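Local atomic coordinates of petrobactin-binding protein YclQ (PDB entry 3GFV), a protein that binds iron-free and ferric petrobactin and the precursor 3,4-dihydroxybenzoic acid, serving the YclNOPQ ABC transporter that takes up ferric petrobactin. Residues Asn33-Val38 and Asp54-Gly59; Phe232-Gly237 and Leu269-Trp274. All coordinates share one frame; numbering follows the deposited sequence.

How the interactions relate
Starting from the N terminus, the chain first reaches Asn33-Val38, enters strand 37-39, passes through helix 42-50 and comes back beside it at Asp54-Gly59; interaction 1 closes this short loop of 15 residues within the five-stranded parallel sheet. The chain then builds the rest of that sheet and two long helices, 128-142 and 146-170, before reaching the mixed sheet. There interaction 2 closes a loop of 31 residues. The two loops follow in series, neither nesting nor crossing. Their nearest atoms are about 15 Å apart, and they lie on opposite sides of the chain's centre: interaction 1 pairs two strands of one sheet, interaction 2 ties the end of strand 230-235 in the other to the start of helix 271-276.

Interaction 1 (Asn33-Val38 and Asp54-Gly59); sequences NPKKVV and DDIVAG
Val37 and Ile56 make the first backbone link between Asn33-Val38 and Asp54-Gly59: Val37 N donates to Ile56 O, in the last residue of the 3-10 turn before the strand, at 2.8 Å, with the donor nitrogen almost on the C=O axis of Ile56. Val37 then offers its own carbonyl two residues further on, to Ala58 N, over a short 2.6 Å; this donor comes in tilted 35° from the carbonyl plane. One residue thus grips the incoming segment with both its N-H and its C=O. Val37 pairs with Val57 but Val38 pairs with Gly59, so Ala58 is the extra residue of a beta bulge. Its CB turns in toward the first strand and rests 3.7 Å from Val37 O, close to the Lys36 carbonyl carbon as well.

Ile56 has the largest share of the buried surface. Its CG1 sits in the crowded position between backbone N and carbonyl carbon (chi1 55°), and CD1 beyond it runs beside Val37 CG2 at 4.0 Å, the two side chains pointing the same way. The other branch, CG2, packs against the backbone, 3.7 Å from Pro34 O, and meets Lys35 CD at 4.0 Å where the lysine chain passes obliquely.

Lys35 O and Ile56 O, both acceptors, lie 3.5 Å apart without a bond between them. Two waters donate to Lys35 O and reach on weakly to Asp55 O.

Further out, Asp97 receives the N-H groups of Lys35 and Lys36 on its two carboxylate oxygens, fixing the approach to the strand, while Leu98 and Ile100 of strand 98-101 pack on Val37. Ala78 continues the backbone bonding beyond Ala58. Strand 37-39, helix 42-50 and strand 57-60 form a beta-alpha-beta crossover, the first such unit of the parallel sheet, with strand 37-39 in its middle, in a periplasmic binding protein fold.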
loop_
_atom_site.group_PDB
_atom_site.type_symbol
_atom_site.label_atom_id
_atom_site.label_comp_id
_atom_site.label_asym_id
_atom_site.label_seq_id
_atom_site.Cartn_x
_atom_site.Cartn_y
_atom_site.Cartn_z
ATOM N N ASN A 33 -3.556 -21.337 -12.267
ATOM C CA ASN A 33 -4.177 -21.910 -11.077
ATOM C C ASN A 33 -3.152 -22.609 -10.187
ATOM O O ASN A 33 -3.298 -23.807 -9.881
ATOM C CB ASN A 33 -5.291 -22.889 -11.458
ATOM C CG ASN A 33 -6.432 -22.213 -12.203
ATOM O OD1 ASN A 33 -6.818 -22.636 -13.296
ATOM N ND2 ASN A 33 -6.971 -21.153 -11.613
ATOM N N PRO A 34 -2.101 -21.876 -9.796
ATOM C CA PRO A 34 -1.134 -22.466 -8.863
ATOM C C PRO A 34 -1.806 -22.728 -7.519
ATOM O O PRO A 34 -2.823 -22.095 -7.191
ATOM C CB PRO A 34 -0.045 -21.393 -8.753
ATOM C CG PRO A 34 -0.736 -20.104 -9.036
ATOM C CD PRO A 34 -1.874 -20.428 -9.997
ATOM N N LYS A 35 -1.245 -23.665 -6.761
ATOM C CA LYS A 35 -1.851 -24.149 -5.522
ATOM C C LYS A 35 -1.021 -23.873 -4.272
ATOM O O LYS A 35 -1.509 -24.036 -3.159
ATOM C CB LYS A 35 -2.053 -25.672 -5.622
ATOM C CG LYS A 35 -2.827 -26.108 -6.844
ATOM C CD LYS A 35 -4.221 -25.504 -6.835
ATOM C CE LYS A 35 -5.063 -26.067 -7.976
ATOM N NZ LYS A 35 -6.227 -25.181 -8.209
ATOM N N LYS A 36 0.236 -23.481 -4.452
ATOM C CA LYS A 36 1.126 -23.234 -3.320
ATOM C C LYS A 36 1.886 -21.924 -3.527
ATOM O O LYS A 36 3.069 -21.906 -3.907
ATOM C CB LYS A 36 2.109 -24.393 -3.135
ATOM C CG LYS A 36 1.421 -25.735 -2.903
ATOM C CD LYS A 36 2.281 -26.708 -2.096
ATOM C CE LYS A 36 3.490 -27.192 -2.874
ATOM N NZ LYS A 36 3.134 -27.732 -4.209
ATOM N N VAL A 37 1.207 -20.822 -3.258
ATOM C CA VAL A 37 1.764 -19.518 -3.555
ATOM C C VAL A 37 2.335 -18.870 -2.285
ATOM O O VAL A 37 1.670 -18.815 -1.248
ATOM C CB VAL A 37 0.678 -18.614 -4.202
ATOM C CG1 VAL A 37 1.283 -17.267 -4.624
ATOM C CG2 VAL A 37 0.064 -19.313 -5.408
ATOM N N VAL A 38 3.590 -18.419 -2.366
ATOM C CA VAL A 38 4.225 -17.701 -1.274
ATOM C C VAL A 38 4.168 -16.221 -1.629
ATOM O O VAL A 38 4.559 -15.831 -2.725
ATOM C CB VAL A 38 5.704 -18.165 -1.083
ATOM C CG1 VAL A 38 6.449 -17.240 -0.113
ATOM C CG2 VAL A 38 5.729 -19.581 -0.578
ATOM N N ASP A 54 -7.781 -17.765 -0.509
ATOM C CA ASP A 54 -6.956 -17.984 0.698
ATOM C C ASP A 54 -6.309 -19.379 0.664
ATOM O O ASP A 54 -5.175 -19.583 1.116
ATOM C CB ASP A 54 -7.814 -17.897 1.975
ATOM C CG ASP A 54 -8.278 -16.487 2.301
ATOM O OD1 ASP A 54 -9.185 -16.346 3.152
ATOM O OD2 ASP A 54 -7.747 -15.529 1.720
ATOM N N ASP A 55 -7.047 -20.344 0.121
ATOM C CA ASP A 55 -6.627 -21.738 0.171
ATOM C C ASP A 55 -5.329 -22.020 -0.569
ATOM O O ASP A 55 -4.680 -23.031 -0.305
ATOM C CB ASP A 55 -7.724 -22.658 -0.378
ATOM C CG ASP A 55 -8.889 -22.793 0.568
ATOM O OD1 ASP A 55 -8.743 -22.405 1.750
ATOM O OD2 ASP A 55 -9.953 -23.288 0.131
ATOM N N ILE A 56 -4.951 -21.150 -1.499
ATOM C CA ILE A 56 -3.758 -21.434 -2.293
ATOM C C ILE A 56 -2.536 -20.625 -1.831
ATOM O O ILE A 56 -1.475 -20.655 -2.456
ATOM C CB ILE A 56 -4.025 -21.350 -3.824
ATOM C CG1 ILE A 56 -4.627 -19.990 -4.212
ATOM C CG2 ILE A 56 -4.964 -22.476 -4.259
ATOM C CD1 ILE A 56 -3.635 -18.811 -4.047
ATOM N N VAL A 57 -2.696 -19.906 -0.730
ATOM C CA VAL A 57 -1.559 -19.203 -0.131
ATOM C C VAL A 57 -0.784 -20.168 0.751
ATOM O O VAL A 57 -1.298 -20.612 1.776
ATOM C CB VAL A 57 -2.014 -18.032 0.743
ATOM C CG1 VAL A 57 -0.807 -17.290 1.311
ATOM C CG2 VAL A 57 -2.883 -17.081 -0.065
ATOM N N ALA A 58 0.446 -20.494 0.361
ATOM C CA ALA A 58 1.254 -21.425 1.155
ATOM C C ALA A 58 1.946 -20.765 2.341
ATOM O O ALA A 58 2.204 -21.411 3.367
ATOM C CB ALA A 58 2.285 -22.123 0.275
ATOM N N GLY A 59 2.267 -19.485 2.198
ATOM C CA GLY A 59 3.099 -18.808 3.185
ATOM C C GLY A 59 3.220 -17.324 2.918
ATOM O O GLY A 59 3.028 -16.857 1.781
HETATM O O HOH W 1 -1.307 -23.660 -0.349
HETATM O O HOH W 2 -3.796 -25.740 -2.103
#

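Interaction 2 (Phe232-Gly237 and Leu269-Trp274)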
loop_
_atom_site.group_PDB
_atom_site.type_symbol
_atom_site.label_atom_id
_atom_site.label_comp_id
_atom_site.label_asym_id
_atom_site.label_seq_id
_atom_site.Cartn_x
_atom_site.Cartn_y
_atom_site.Cartn_z
ATOM N N PHE A 232 -2.821 14.563 6.621
ATOM C CA PHE A 232 -2.897 13.104 6.606
ATOM C C PHE A 232 -1.658 12.558 7.289
ATOM O O PHE A 232 -0.537 12.860 6.868
ATOM C CB PHE A 232 -2.958 12.614 5.163
ATOM C CG PHE A 232 -4.197 13.046 4.438
ATOM C CD1 PHE A 232 -5.336 12.251 4.462
ATOM C CD2 PHE A 232 -4.229 14.255 3.748
ATOM C CE1 PHE A 232 -6.502 12.634 3.776
ATOM C CE2 PHE A 232 -5.393 14.649 3.064
ATOM C CZ PHE A 232 -6.527 13.852 3.101
ATOM N N VAL A 233 -1.851 11.769 8.345
ATOM C CA VAL A 233 -0.709 11.291 9.127
ATOM C C VAL A 233 -0.595 9.772 9.122
ATOM O O VAL A 233 -1.582 9.063 9.389
ATOM C CB VAL A 233 -0.830 11.741 10.581
ATOM C CG1 VAL A 233 0.384 11.297 11.366
ATOM C CG2 VAL A 233 -0.958 13.261 10.637
ATOM N N ILE A 234 0.618 9.289 8.860
ATOM C CA ILE A 234 0.945 7.858 8.970
ATOM C C ILE A 234 2.028 7.762 10.014
ATOM O O ILE A 234 2.949 8.576 10.021
ATOM C CB ILE A 234 1.454 7.316 7.627
ATOM C CG1 ILE A 234 0.304 7.325 6.618
ATOM C CG2 ILE A 234 1.987 5.882 7.755
ATOM C CD1 ILE A 234 0.789 7.376 5.204
ATOM N N ASP A 235 1.913 6.795 10.914
ATOM C CA ASP A 235 2.929 6.634 11.948
ATOM C C ASP A 235 3.730 5.355 11.709
ATOM O O ASP A 235 3.224 4.245 11.910
ATOM C CB ASP A 235 2.280 6.588 13.315
ATOM C CG ASP A 235 3.296 6.793 14.429
ATOM O OD1 ASP A 235 4.311 6.076 14.434
ATOM O OD2 ASP A 235 3.104 7.711 15.237
ATOM N N ARG A 236 4.979 5.511 11.275
ATOM C CA ARG A 236 5.801 4.342 10.944
ATOM C C ARG A 236 6.047 3.487 12.185
ATOM O O ARG A 236 6.064 2.256 12.112
ATOM C CB ARG A 236 7.140 4.767 10.342
ATOM C CG ARG A 236 8.049 3.589 9.970
ATOM C CD ARG A 236 9.377 4.046 9.399
ATOM N NE ARG A 236 10.250 2.907 9.108
ATOM C CZ ARG A 236 11.099 2.370 9.982
ATOM N NH1 ARG A 236 11.208 2.872 11.209
ATOM N NH2 ARG A 236 11.848 1.328 9.623
ATOM N N GLY A 237 6.233 4.145 13.321
ATOM C CA GLY A 237 6.451 3.432 14.575
ATOM C C GLY A 237 5.256 2.535 14.861
ATOM O O GLY A 237 5.409 1.342 15.133
ATOM N N LEU A 269 -4.421 7.985 9.425
ATOM C CA LEU A 269 -4.570 6.844 8.531
ATOM C C LEU A 269 -4.187 5.572 9.280
ATOM O O LEU A 269 -3.494 5.627 10.289
ATOM C CB LEU A 269 -3.731 7.040 7.264
ATOM C CG LEU A 269 -4.192 8.215 6.376
ATOM C CD1 LEU A 269 -3.219 8.504 5.226
ATOM C CD2 LEU A 269 -5.651 8.047 5.867
ATOM N N ASP A 270 -4.676 4.430 8.802
ATOM C CA ASP A 270 -4.331 3.136 9.392
ATOM C C ASP A 270 -2.886 2.818 9.035
ATOM O O ASP A 270 -2.606 2.271 7.973
ATOM C CB ASP A 270 -5.308 2.093 8.823
ATOM C CG ASP A 270 -4.939 0.651 9.169
ATOM O OD1 ASP A 270 -3.979 0.393 9.919
ATOM O OD2 ASP A 270 -5.636 -0.237 8.651
ATOM N N SER A 271 -1.957 3.160 9.937
ATOM C CA SER A 271 -0.542 3.179 9.586
ATOM C C SER A 271 -0.031 1.824 9.112
ATOM O O SER A 271 0.727 1.745 8.137
ATOM C CB SER A 271 0.298 3.678 10.761
ATOM O OG SER A 271 -0.129 4.989 11.163
ATOM N N ALA A 272 -0.431 0.763 9.802
ATOM C CA ALA A 272 0.003 -0.581 9.397
ATOM C C ALA A 272 -0.379 -0.904 7.943
ATOM O O ALA A 272 0.441 -1.392 7.166
ATOM C CB ALA A 272 -0.550 -1.651 10.363
ATOM N N THR A 273 -1.619 -0.618 7.565
ATOM C CA THR A 273 -2.043 -0.858 6.192
ATOM C C THR A 273 -1.297 0.035 5.204
ATOM O O THR A 273 -0.811 -0.428 4.171
ATOM C CB THR A 273 -3.560 -0.677 6.061
ATOM O OG1 THR A 273 -4.206 -1.683 6.846
ATOM C CG2 THR A 273 -4.016 -0.803 4.600
ATOM N N TRP A 274 -1.175 1.326 5.532
ATOM C CA TRP A 274 -0.550 2.265 4.609
ATOM C C TRP A 274 0.948 2.041 4.425
ATOM O O TRP A 274 1.473 2.202 3.313
ATOM C CB TRP A 274 -0.837 3.719 5.023
ATOM C CG TRP A 274 -2.222 4.150 4.694
ATOM C CD1 TRP A 274 -3.376 3.740 5.297
ATOM C CD2 TRP A 274 -2.609 5.077 3.675
ATOM N NE1 TRP A 274 -4.462 4.361 4.717
ATOM C CE2 TRP A 274 -4.017 5.159 3.696
ATOM C CE3 TRP A 274 -1.901 5.822 2.725
ATOM C CZ2 TRP A 274 -4.737 5.990 2.822
ATOM C CZ3 TRP A 274 -2.614 6.644 1.852
ATOM C CH2 TRP A 274 -4.018 6.720 1.913
HETATM O O HOH W 3 -2.006 7.611 11.721
#
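Leu269 N donates to Val233 O at 3.0 Å, carrying on the parallel pairing of strands 230-235 and 266-268, and just beyond it the Leu269 chain swings away into helix 271-276. The next N-H on this side of the strand, that of Asp235, is therefore met by a side chain: Ser271 OG accepts it at 2.7 Å in a nearly straight bond (168°). With OG anti to the serine's own carbonyl carbon (chi1 -58°), the hydroxyl is turned to the strand. A water fills in between, donating to Val233 O and Leu269 O.

Next to the polar pair, Ile234 spreads its branches over the turn. The Ile234 and Leu269 side chains cross obliquely, Ile234 CG1 4.0 Å from Leu269 CD1, while Ile234 CD1 reaches Trp274 CE3 at 4.0 Å, the two side chains at about a right angle. Leu269 CD1 also lies over the centre of the indole, 3.6 Å above its plane, and also touches Phe232 CB. Trp274 NE1 donates to Glu290 OE2 of helix 281-296, which also restrains the turn of the ring.

An aspartate starts each helix. Asp270 OD2 takes the Thr273 hydroxyl at 2.7 Å from above the carboxylate plane, with only a weak bond from Thr273 N to OD1. Asp235 caps Thr238 N and sends OD2 to Ser245 and Thr246.

Chemically, the serine hydroxyl stands in for a strand carbonyl, satisfying a buried N-H where the neighbouring strand has become helix. Both N-cap carboxylates, sitting at helix starts among donors, would be expected to favour the charged form.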